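Local coordinates for protein putative acetamidase/formamidase (Yersinia enterocolitica subsp. palearctica serotype O:3, PDB 5UBU) that probably hydrolyses carbon-nitrogen bonds in linear amides and binds sodium ions in the crystal, at residues D59-I68 with R112-I123; A280-L288 with A299-V309. All blocks are in the same frame, centred on the assembly; numbering follows the deposited sequence.

Contact 1. Residues D59-I68 with R112-I123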
loop_
_atom_site.group_PDB
_atom_site.type_symbol
_atom_site.label_atom_id
_atom_site.label_comp_id
_atom_site.label_asym_id
_atom_site.label_seq_id
_atom_site.Cartn_x
_atom_site.Cartn_y
_atom_site.Cartn_z
ATOM N N ASP B 59 -37.102 -6.019 -5.194
ATOM C CA ASP B 59 -36.881 -7.432 -5.490
ATOM C C ASP B 59 -35.490 -7.524 -6.129
ATOM O O ASP B 59 -35.354 -7.512 -7.350
ATOM C CB ASP B 59 -37.944 -7.980 -6.451
ATOM C CG ASP B 59 -39.342 -8.058 -5.824
ATOM O OD1 ASP B 59 -39.465 -7.961 -4.583
ATOM O OD2 ASP B 59 -40.322 -8.252 -6.582
ATOM N N THR B 60 -34.457 -7.603 -5.296
ATOM C CA THR B 60 -33.075 -7.657 -5.787
ATOM C C THR B 60 -32.674 -9.013 -6.359
ATOM O O THR B 60 -33.266 -10.032 -6.036
ATOM C CB THR B 60 -32.052 -7.339 -4.669
ATOM O OG1 THR B 60 -32.061 -8.377 -3.682
ATOM C CG2 THR B 60 -32.345 -6.006 -4.012
ATOM N N ARG B 61 -31.660 -8.991 -7.214
ATOM C CA ARG B 61 -31.089 -10.187 -7.809
ATOM C C ARG B 61 -29.725 -10.417 -7.161
ATOM O O ARG B 61 -29.096 -9.473 -6.685
ATOM C CB ARG B 61 -30.952 -10.041 -9.325
ATOM C CG ARG B 61 -32.273 -10.131 -10.047
ATOM C CD ARG B 61 -32.086 -10.062 -11.561
ATOM N NE ARG B 61 -33.356 -10.292 -12.259
ATOM C CZ ARG B 61 -33.529 -10.223 -13.579
ATOM N NH1 ARG B 61 -34.728 -10.447 -14.100
ATOM N NH2 ARG B 61 -32.518 -9.917 -14.385
ATOM N N ASP B 62 -29.265 -11.671 -7.150
ATOM C CA ASP B 62 -27.982 -11.981 -6.533
ATOM C C ASP B 62 -26.831 -11.379 -7.346
ATOM O O ASP B 62 -27.030 -10.908 -8.461
ATOM C CB ASP B 62 -27.811 -13.500 -6.281
ATOM C CG ASP B 62 -27.588 -14.329 -7.566
ATOM O OD1 ASP B 62 -27.204 -13.769 -8.614
ATOM O OD2 ASP B 62 -27.744 -15.581 -7.513
ATOM N N ALA B 63 -25.635 -11.412 -6.780
ATOM C CA ALA B 63 -24.445 -10.864 -7.431
ATOM C C ALA B 63 -24.108 -11.455 -8.805
ATOM O O ALA B 63 -23.424 -10.803 -9.602
ATOM C CB ALA B 63 -23.249 -11.023 -6.514
ATOM N N PHE B 64 -24.589 -12.661 -9.084
ATOM C CA PHE B 64 -24.311 -13.341 -10.356
ATOM C C PHE B 64 -25.490 -13.270 -11.333
ATOM O O PHE B 64 -25.436 -13.843 -12.419
ATOM C CB PHE B 64 -23.953 -14.811 -10.074
ATOM C CG PHE B 64 -23.025 -14.988 -8.899
ATOM C CD1 PHE B 64 -21.705 -14.540 -8.972
ATOM C CD2 PHE B 64 -23.469 -15.581 -7.714
ATOM C CE1 PHE B 64 -20.847 -14.688 -7.888
ATOM C CE2 PHE B 64 -22.612 -15.724 -6.639
ATOM C CZ PHE B 64 -21.301 -15.274 -6.721
ATOM N N GLU B 65 -26.526 -12.530 -10.942
ATOM C CA GLU B 65 -27.767 -12.369 -11.713
ATOM C C GLU B 65 -28.342 -13.745 -12.092
ATOM O O GLU B 65 -28.725 -13.986 -13.229
ATOM C CB GLU B 65 -27.567 -11.441 -12.930
ATOM C CG GLU B 65 -28.881 -10.889 -13.478
ATOM C CD GLU B 65 -28.737 -9.826 -14.555
ATOM O OE1 GLU B 65 -29.701 -9.039 -14.725
ATOM O OE2 GLU B 65 -27.679 -9.764 -15.216
ATOM N N GLY B 66 -28.369 -14.642 -11.103
ATOM C CA GLY B 66 -28.882 -15.999 -11.260
ATOM C C GLY B 66 -28.119 -16.935 -12.190
ATOM O O GLY B 66 -28.597 -18.035 -12.488
ATOM N N ALA B 67 -26.923 -16.532 -12.622
ATOM C CA ALA B 67 -26.127 -17.355 -13.545
ATOM C C ALA B 67 -25.608 -18.647 -12.931
ATOM O O ALA B 67 -25.308 -19.597 -13.660
ATOM C CB ALA B 67 -24.964 -16.551 -14.100
ATOM N N ILE B 68 -25.498 -18.678 -11.601
ATOM C CA ILE B 68 -25.007 -19.857 -10.885
ATOM C C ILE B 68 -26.146 -20.506 -10.101
ATOM O O ILE B 68 -26.815 -19.853 -9.310
ATOM C CB ILE B 68 -23.821 -19.491 -9.967
ATOM C CG1 ILE B 68 -22.666 -18.962 -10.818
ATOM C CG2 ILE B 68 -23.346 -20.701 -9.178
ATOM C CD1 ILE B 68 -21.442 -18.567 -10.028
ATOM N N ARG B 112 -35.794 -14.160 -1.243
ATOM C CA ARG B 112 -36.820 -14.179 -2.276
ATOM C C ARG B 112 -36.801 -15.489 -3.050
ATOM O O ARG B 112 -35.735 -16.042 -3.312
ATOM C CB ARG B 112 -36.587 -12.983 -3.207
ATOM C CG ARG B 112 -37.722 -12.681 -4.174
ATOM C CD ARG B 112 -37.532 -11.318 -4.814
ATOM N NE ARG B 112 -36.317 -11.237 -5.621
ATOM C CZ ARG B 112 -36.227 -11.541 -6.922
ATOM N NH1 ARG B 112 -37.289 -11.934 -7.619
ATOM N NH2 ARG B 112 -35.053 -11.422 -7.543
ATOM N N GLY B 113 -37.991 -15.978 -3.389
ATOM C CA GLY B 113 -38.157 -17.237 -4.128
ATOM C C GLY B 113 -38.517 -18.410 -3.241
ATOM O O GLY B 113 -38.320 -18.369 -2.033
ATOM N N VAL B 114 -39.071 -19.456 -3.856
ATOM C CA VAL B 114 -39.449 -20.686 -3.144
ATOM C C VAL B 114 -38.186 -21.532 -2.917
ATOM O O VAL B 114 -37.419 -21.765 -3.853
ATOM C CB VAL B 114 -40.484 -21.499 -3.944
ATOM C CG1 VAL B 114 -40.903 -22.753 -3.181
ATOM C CG2 VAL B 114 -41.699 -20.634 -4.261
ATOM N N ASN B 115 -37.993 -21.999 -1.681
ATOM C CA ASN B 115 -36.808 -22.803 -1.303
ATOM C C ASN B 115 -35.568 -22.023 -1.729
ATOM O O ASN B 115 -34.780 -22.478 -2.560
ATOM C CB ASN B 115 -36.872 -24.212 -1.925
ATOM C CG ASN B 115 -37.992 -25.055 -1.337
ATOM O OD1 ASN B 115 -38.293 -24.942 -0.150
ATOM N ND2 ASN B 115 -38.593 -25.933 -2.156
ATOM N N PRO B 116 -35.392 -20.827 -1.130
ATOM C CA PRO B 116 -34.292 -19.926 -1.487
ATOM C C PRO B 116 -32.904 -20.421 -1.128
ATOM O O PRO B 116 -32.703 -21.032 -0.072
ATOM C CB PRO B 116 -34.610 -18.669 -0.679
ATOM C CG PRO B 116 -35.331 -19.170 0.517
ATOM C CD PRO B 116 -36.108 -20.365 0.084
ATOM N N HIS B 117 -31.953 -20.143 -2.008
ATOM C CA HIS B 117 -30.568 -20.516 -1.778
ATOM C C HIS B 117 -29.632 -19.327 -1.969
ATOM O O HIS B 117 -29.831 -18.509 -2.866
ATOM C CB HIS B 117 -30.108 -21.664 -2.694
ATOM C CG HIS B 117 -30.785 -22.974 -2.422
ATOM N ND1 HIS B 117 -31.952 -23.348 -3.049
ATOM C CD2 HIS B 117 -30.440 -24.010 -1.607
ATOM C CE1 HIS B 117 -32.294 -24.559 -2.647
ATOM N NE2 HIS B 117 -31.392 -24.985 -1.779
ATOM N N GLY B 118 -28.637 -19.244 -1.091
ATOM C CA GLY B 118 -27.591 -18.238 -1.164
ATOM C C GLY B 118 -26.431 -18.915 -1.874
ATOM O O GLY B 118 -26.426 -20.122 -2.011
ATOM N N ILE B 119 -25.442 -18.142 -2.311
ATOM C CA ILE B 119 -24.284 -18.688 -3.024
ATOM C C ILE B 119 -22.974 -18.038 -2.626
ATOM O O ILE B 119 -22.868 -16.822 -2.621
ATOM C CB ILE B 119 -24.425 -18.458 -4.545
ATOM C CG1 ILE B 119 -25.680 -19.166 -5.081
ATOM C CG2 ILE B 119 -23.220 -19.021 -5.297
ATOM C CD1 ILE B 119 -26.052 -18.777 -6.510
ATOM N N CYS B 120 -21.985 -18.852 -2.293
ATOM C CA CYS B 120 -20.648 -18.363 -1.992
ATOM C C CYS B 120 -19.781 -18.991 -3.071
ATOM O O CYS B 120 -19.961 -20.164 -3.412
ATOM C CB CYS B 120 -20.152 -18.776 -0.612
ATOM S SG CYS B 120 -18.466 -18.165 -0.285
ATOM N N ALA B 121 -18.846 -18.218 -3.614
ATOM C CA ALA B 121 -17.991 -18.719 -4.681
ATOM C C ALA B 121 -16.577 -18.189 -4.630
ATOM O O ALA B 121 -16.330 -17.079 -4.154
ATOM C CB ALA B 121 -18.611 -18.373 -6.032
HETATM N N MSE B 122 -15.663 -19.015 -5.129
HETATM C CA MSE B 122 -14.254 -18.684 -5.219
HETATM C C MSE B 122 -14.039 -18.506 -6.687
HETATM O O MSE B 122 -13.929 -19.469 -7.435
HETATM C CB MSE B 122 -13.376 -19.782 -4.659
HETATM C CG MSE B 122 -13.159 -19.607 -3.164
HETATM SE SE MSE B 122 -12.318 -21.266 -2.464
HETATM C CE MSE B 122 -10.522 -21.035 -3.199
ATOM N N ILE B 123 -14.025 -17.250 -7.108
ATOM C CA ILE B 123 -13.845 -16.883 -8.500
ATOM C C ILE B 123 -12.352 -16.779 -8.808
ATOM O O ILE B 123 -11.616 -16.135 -8.056
ATOM C CB ILE B 123 -14.543 -15.542 -8.779
ATOM C CG1 ILE B 123 -16.031 -15.655 -8.389
ATOM C CG2 ILE B 123 -14.356 -15.139 -10.239
ATOM C CD1 ILE B 123 -16.825 -14.373 -8.496
#

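Contact 2. Residues A280-L288 with A299-V309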
loop_
_atom_site.group_PDB
_atom_site.type_symbol
_atom_site.label_atom_id
_atom_site.label_comp_id
_atom_site.label_asym_id
_atom_site.label_seq_id
_atom_site.Cartn_x
_atom_site.Cartn_y
_atom_site.Cartn_z
ATOM N N ALA B 280 -11.792 7.359 6.407
ATOM C CA ALA B 280 -12.882 7.115 7.348
ATOM C C ALA B 280 -12.670 7.873 8.649
ATOM O O ALA B 280 -13.551 8.637 9.081
ATOM C CB ALA B 280 -13.025 5.627 7.623
ATOM N N TYR B 281 -11.517 7.664 9.280
ATOM C CA TYR B 281 -11.245 8.369 10.524
ATOM C C TYR B 281 -11.254 9.879 10.380
ATOM O O TYR B 281 -11.815 10.561 11.230
ATOM C CB TYR B 281 -9.958 7.914 11.216
ATOM C CG TYR B 281 -10.158 6.831 12.254
ATOM C CD1 TYR B 281 -10.950 7.078 13.376
ATOM C CD2 TYR B 281 -9.495 5.615 12.177
ATOM C CE1 TYR B 281 -11.131 6.123 14.361
ATOM C CE2 TYR B 281 -9.645 4.661 13.172
ATOM C CZ TYR B 281 -10.474 4.925 14.263
ATOM O OH TYR B 281 -10.652 3.980 15.247
ATOM N N ARG B 282 -10.667 10.405 9.309
ATOM C CA ARG B 282 -10.633 11.861 9.138
ATOM C C ARG B 282 -12.052 12.414 8.947
ATOM O O ARG B 282 -12.394 13.478 9.480
ATOM C CB ARG B 282 -9.756 12.287 7.978
ATOM C CG ARG B 282 -9.446 13.775 8.070
ATOM C CD ARG B 282 -8.576 14.298 6.969
ATOM N NE ARG B 282 -9.277 14.388 5.694
ATOM C CZ ARG B 282 -8.764 14.915 4.588
ATOM N NH1 ARG B 282 -9.486 14.922 3.474
ATOM N NH2 ARG B 282 -7.533 15.418 4.582
ATOM N N ASP B 283 -12.866 11.687 8.188
ATOM C CA ASP B 283 -14.241 12.115 7.941
ATOM C C ASP B 283 -15.016 12.121 9.250
ATOM O O ASP B 283 -15.815 13.025 9.487
ATOM C CB ASP B 283 -14.966 11.201 6.965
ATOM C CG ASP B 283 -16.347 11.726 6.611
ATOM O OD1 ASP B 283 -16.416 12.778 5.946
ATOM O OD2 ASP B 283 -17.360 11.083 6.973
ATOM N N LEU B 284 -14.784 11.103 10.082
ATOM C CA LEU B 284 -15.453 11.009 11.374
ATOM C C LEU B 284 -15.088 12.224 12.231
ATOM O O LEU B 284 -15.962 12.859 12.822
ATOM C CB LEU B 284 -15.084 9.704 12.090
ATOM C CG LEU B 284 -15.746 9.437 13.443
ATOM C CD1 LEU B 284 -17.257 9.498 13.326
ATOM C CD2 LEU B 284 -15.315 8.085 13.965
ATOM N N ILE B 285 -13.797 12.558 12.261
ATOM C CA ILE B 285 -13.306 13.717 13.018
ATOM C C ILE B 285 -13.974 15.000 12.526
ATOM O O ILE B 285 -14.385 15.827 13.334
ATOM C CB ILE B 285 -11.766 13.835 12.953
ATOM C CG1 ILE B 285 -11.136 12.668 13.718
ATOM C CG2 ILE B 285 -11.293 15.140 13.581
ATOM C CD1 ILE B 285 -9.637 12.556 13.560
ATOM N N TYR B 286 -14.091 15.167 11.211
ATOM C CA TYR B 286 -14.736 16.369 10.692
ATOM C C TYR B 286 -16.234 16.407 11.046
ATOM O O TYR B 286 -16.814 17.487 11.253
ATOM C CB TYR B 286 -14.550 16.541 9.185
ATOM C CG TYR B 286 -13.134 16.785 8.705
ATOM C CD1 TYR B 286 -12.171 17.404 9.516
ATOM C CD2 TYR B 286 -12.800 16.556 7.372
ATOM C CE1 TYR B 286 -10.889 17.655 9.036
ATOM C CE2 TYR B 286 -11.530 16.834 6.890
ATOM C CZ TYR B 286 -10.580 17.387 7.722
ATOM O OH TYR B 286 -9.320 17.653 7.237
ATOM N N TRP B 287 -16.838 15.224 11.118
ATOM C CA TRP B 287 -18.244 15.085 11.461
ATOM C C TRP B 287 -18.453 15.452 12.928
ATOM O O TRP B 287 -19.388 16.190 13.262
ATOM C CB TRP B 287 -18.708 13.659 11.129
ATOM C CG TRP B 287 -20.168 13.370 11.284
ATOM C CD1 TRP B 287 -21.193 14.275 11.379
ATOM C CD2 TRP B 287 -20.788 12.093 11.125
ATOM N NE1 TRP B 287 -22.396 13.627 11.416
ATOM C CE2 TRP B 287 -22.181 12.287 11.244
ATOM C CE3 TRP B 287 -20.297 10.794 10.940
ATOM C CZ2 TRP B 287 -23.090 11.235 11.189
ATOM C CZ3 TRP B 287 -21.201 9.743 10.883
ATOM C CH2 TRP B 287 -22.584 9.973 11.002
ATOM N N LEU B 288 -17.556 14.977 13.793
ATOM C CA LEU B 288 -17.626 15.274 15.223
ATOM C C LEU B 288 -17.446 16.773 15.498
ATOM O O LEU B 288 -18.099 17.321 16.388
ATOM C CB LEU B 288 -16.592 14.451 15.996
ATOM C CG LEU B 288 -16.803 12.934 15.971
ATOM C CD1 LEU B 288 -15.623 12.204 16.581
ATOM C CD2 LEU B 288 -18.092 12.544 16.674
ATOM N N ALA B 299 -10.893 15.502 19.456
ATOM C CA ALA B 299 -11.591 14.411 18.762
ATOM C C ALA B 299 -10.605 13.371 18.253
ATOM O O ALA B 299 -10.841 12.172 18.387
ATOM C CB ALA B 299 -12.405 14.951 17.599
ATOM N N TYR B 300 -9.510 13.851 17.663
ATOM C CA TYR B 300 -8.444 13.003 17.124
ATOM C C TYR B 300 -7.817 12.137 18.216
ATOM O O TYR B 300 -7.701 10.917 18.066
ATOM C CB TYR B 300 -7.407 13.909 16.448
ATOM C CG TYR B 300 -6.178 13.265 15.835
ATOM C CD1 TYR B 300 -6.283 12.210 14.941
ATOM C CD2 TYR B 300 -4.925 13.817 16.038
ATOM C CE1 TYR B 300 -5.155 11.660 14.345
ATOM C CE2 TYR B 300 -3.799 13.283 15.441
ATOM C CZ TYR B 300 -3.920 12.212 14.585
ATOM O OH TYR B 300 -2.789 11.696 13.998
HETATM N N MSE B 301 -7.456 12.764 19.329
HETATM C CA MSE B 301 -6.840 12.051 20.445
HETATM C C MSE B 301 -7.838 11.183 21.154
HETATM O O MSE B 301 -7.468 10.143 21.676
HETATM C CB MSE B 301 -6.196 13.034 21.407
HETATM C CG MSE B 301 -5.020 13.734 20.738
HETATM SE SE MSE B 301 -4.223 15.060 21.962
HETATM C CE MSE B 301 -3.328 13.938 23.302
ATOM N N LEU B 302 -9.108 11.590 21.180
ATOM C CA LEU B 302 -10.144 10.787 21.842
ATOM C C LEU B 302 -10.409 9.504 21.051
ATOM O O LEU B 302 -10.577 8.436 21.646
ATOM C CB LEU B 302 -11.459 11.570 22.019
ATOM C CG LEU B 302 -12.582 10.814 22.737
ATOM C CD1 LEU B 302 -12.196 10.511 24.172
ATOM C CD2 LEU B 302 -13.879 11.595 22.708
ATOM N N LEU B 303 -10.472 9.617 19.720
ATOM C CA LEU B 303 -10.696 8.454 18.853
ATOM C C LEU B 303 -9.538 7.482 18.917
ATOM O O LEU B 303 -9.682 6.322 18.550
ATOM C CB LEU B 303 -10.945 8.862 17.403
ATOM C CG LEU B 303 -12.302 9.488 17.134
ATOM C CD1 LEU B 303 -12.377 9.978 15.700
ATOM C CD2 LEU B 303 -13.410 8.489 17.423
ATOM N N SER B 304 -8.387 7.963 19.375
ATOM C CA SER B 304 -7.224 7.117 19.539
ATOM C C SER B 304 -7.435 6.231 20.785
ATOM O O SER B 304 -6.634 5.338 21.060
ATOM C CB SER B 304 -5.970 7.979 19.684
ATOM O OG SER B 304 -4.795 7.194 19.616
ATOM N N GLN B 305 -8.529 6.480 21.514
ATOM C CA GLN B 305 -8.879 5.727 22.725
ATOM C C GLN B 305 -10.227 4.985 22.594
ATOM O O GLN B 305 -10.417 3.945 23.231
ATOM C CB GLN B 305 -8.999 6.675 23.937
ATOM C CG GLN B 305 -7.944 7.773 24.044
ATOM C CD GLN B 305 -6.524 7.264 23.991
ATOM O OE1 GLN B 305 -6.231 6.142 24.419
ATOM N NE2 GLN B 305 -5.620 8.100 23.486
ATOM N N CYS B 306 -11.144 5.514 21.769
ATOM C CA CYS B 306 -12.504 4.959 21.621
ATOM C C CYS B 306 -12.959 4.574 20.233
ATOM O O CYS B 306 -14.026 3.978 20.081
ATOM C CB CYS B 306 -13.499 6.013 22.088
ATOM S SG CYS B 306 -13.119 6.603 23.720
ATOM N N GLY B 307 -12.210 4.967 19.217
ATOM C CA GLY B 307 -12.600 4.653 17.860
ATOM C C GLY B 307 -12.660 3.161 17.602
ATOM O O GLY B 307 -11.860 2.401 18.140
ATOM N N LYS B 308 -13.650 2.757 16.817
ATOM C CA LYS B 308 -13.833 1.366 16.409
ATOM C C LYS B 308 -13.730 1.286 14.894
ATOM O O LYS B 308 -14.187 2.174 14.189
ATOM C CB LYS B 308 -15.178 0.775 16.855
ATOM C CG LYS B 308 -15.458 0.654 18.351
ATOM C CD LYS B 308 -14.269 0.159 19.140
ATOM C CE LYS B 308 -14.656 -0.040 20.599
ATOM N NZ LYS B 308 -13.412 -0.235 21.355
ATOM N N VAL B 309 -13.097 0.237 14.379
ATOM C CA VAL B 309 -12.961 0.092 12.936
ATOM C C VAL B 309 -13.587 -1.200 12.435
ATOM O O VAL B 309 -13.439 -2.264 13.050
ATOM C CB VAL B 309 -11.483 0.167 12.493
ATOM C CG1 VAL B 309 -11.292 -0.264 11.037
ATOM C CG2 VAL B 309 -10.964 1.576 12.690
#

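Contact 1. Residues D59-I68 with R112-I123
Two polar bonds from Arg-112 to the carbonyl of Thr-60 join the segments at one end, and a run of apolar contacts under Phe-64 joins them at the other. Arg-112 NH2 lies 2.7 Å from Thr-60 O, with the acceptor close to the guanidinium plane but the donor well above the carbonyl plane; NE adds a weak second bond to the same oxygen. A bend at chi3 (63°) turns the group across the loop, and one guanidinium face lies against Asp-59 CB. The oppositely charged Asp-59 carboxylate does not meet it.

The apolar part falls along strand 117-122 and Ile-123. Phe-64 CE2 rests 3.6 Å from Ile-119 CG2, CZ touches the Ala-121 methyl obliquely, and Ile-123 CD1 comes to the ring edge, 4.1 Å from Phe-64 CE1. Ile-119 reaches on with CD1 to Ile-68 CB, while Ile-68 CD1 sits over one face of the Phe-64 ring, toward the rim.

Within 59-68, the type I turn Asp-62 to Glu-65 runs into a type I' turn, Phe-64 to Ala-67. Gly-66 N donates to Asp-62 OD1 at 2.9 Å, nearly straight at 174°, tying the double turn together. The Phe-64 side chain packs on Glu-236, a sodium ligand, and lies about 7 Å from a bound sodium ion. The result is a loop pinned by Arg-112 and seated by hydrophobic packing beside the metal site.

Contact 2. Residues A280-L288 with A299-V309
This is helix-helix packing near the C-terminal end of the chain, extended by a helix-to-strand junction: helix 273-291 lies against helix 296-306 and the start of strand 308-313. The axes of the short segments approach to 10.0 Å with 123° between their directions. No hydrogen bond crosses, and the fit is one of apolar shapes.

Leu-303 is the knob, set among Tyr-281, Leu-284, Ile-285 and Leu-288. Its CD1 does most of the touching, 3.6 Å from Ile-285 CG1 and 3.9 Å from Leu-284 CD2, while Leu-288 meets it tip to tip. The CG of Leu-303 stands opposite the carbonyl carbon (chi1 -73°), and chi2 of 174° carries CD1 outward into the hole. On the flank, Ile-285 CD1 lies 3.6 Å from Tyr-300 CD1, and Ile-285 CG2 lies against the Ala-299 methyl.

Tyr-281 extends the contact past the helix end. Leu-303 CD1 and Gly-307 CA lie at the ring edge, and Val-309 CG2 comes to 3.4 Å from Tyr-281 CE2. Gly-307, the first residue off the helical path, lets its backbone pass close by the Tyr-281 hydroxyl. That hydroxyl is hydrogen-bonded to the carbonyl of Asp-227 of the second subunit, which also packs Leu-129 on Ile-285. The chemistry implies that apolar packing holds the two helices together here, while the tyrosine's polar end is satisfied across the subunit interface.

How the contacts relate
From the N terminus, the chain leaves strand 55-59 of the nine-strand sheet and makes the turns of contact 1; after 43 residues it returns along 112-123, so the contact closes a long loop and joins that turn region to edge strand 117-122 of the four-strand antiparallel sheet. It then runs through most of the remaining strands before contact 2 closes a connection of 10 residues, tying helix 273-291 to helix 296-306 and the start of strand 308-313; strand 319-326 follows. The loops are in series and do not cross. Contact 1 and contact 2 have centres about 37 Å apart, yet copies meet: Cys-120 of segment 112-123 packs on Gln-305, in segment 299-309, of the second subunit.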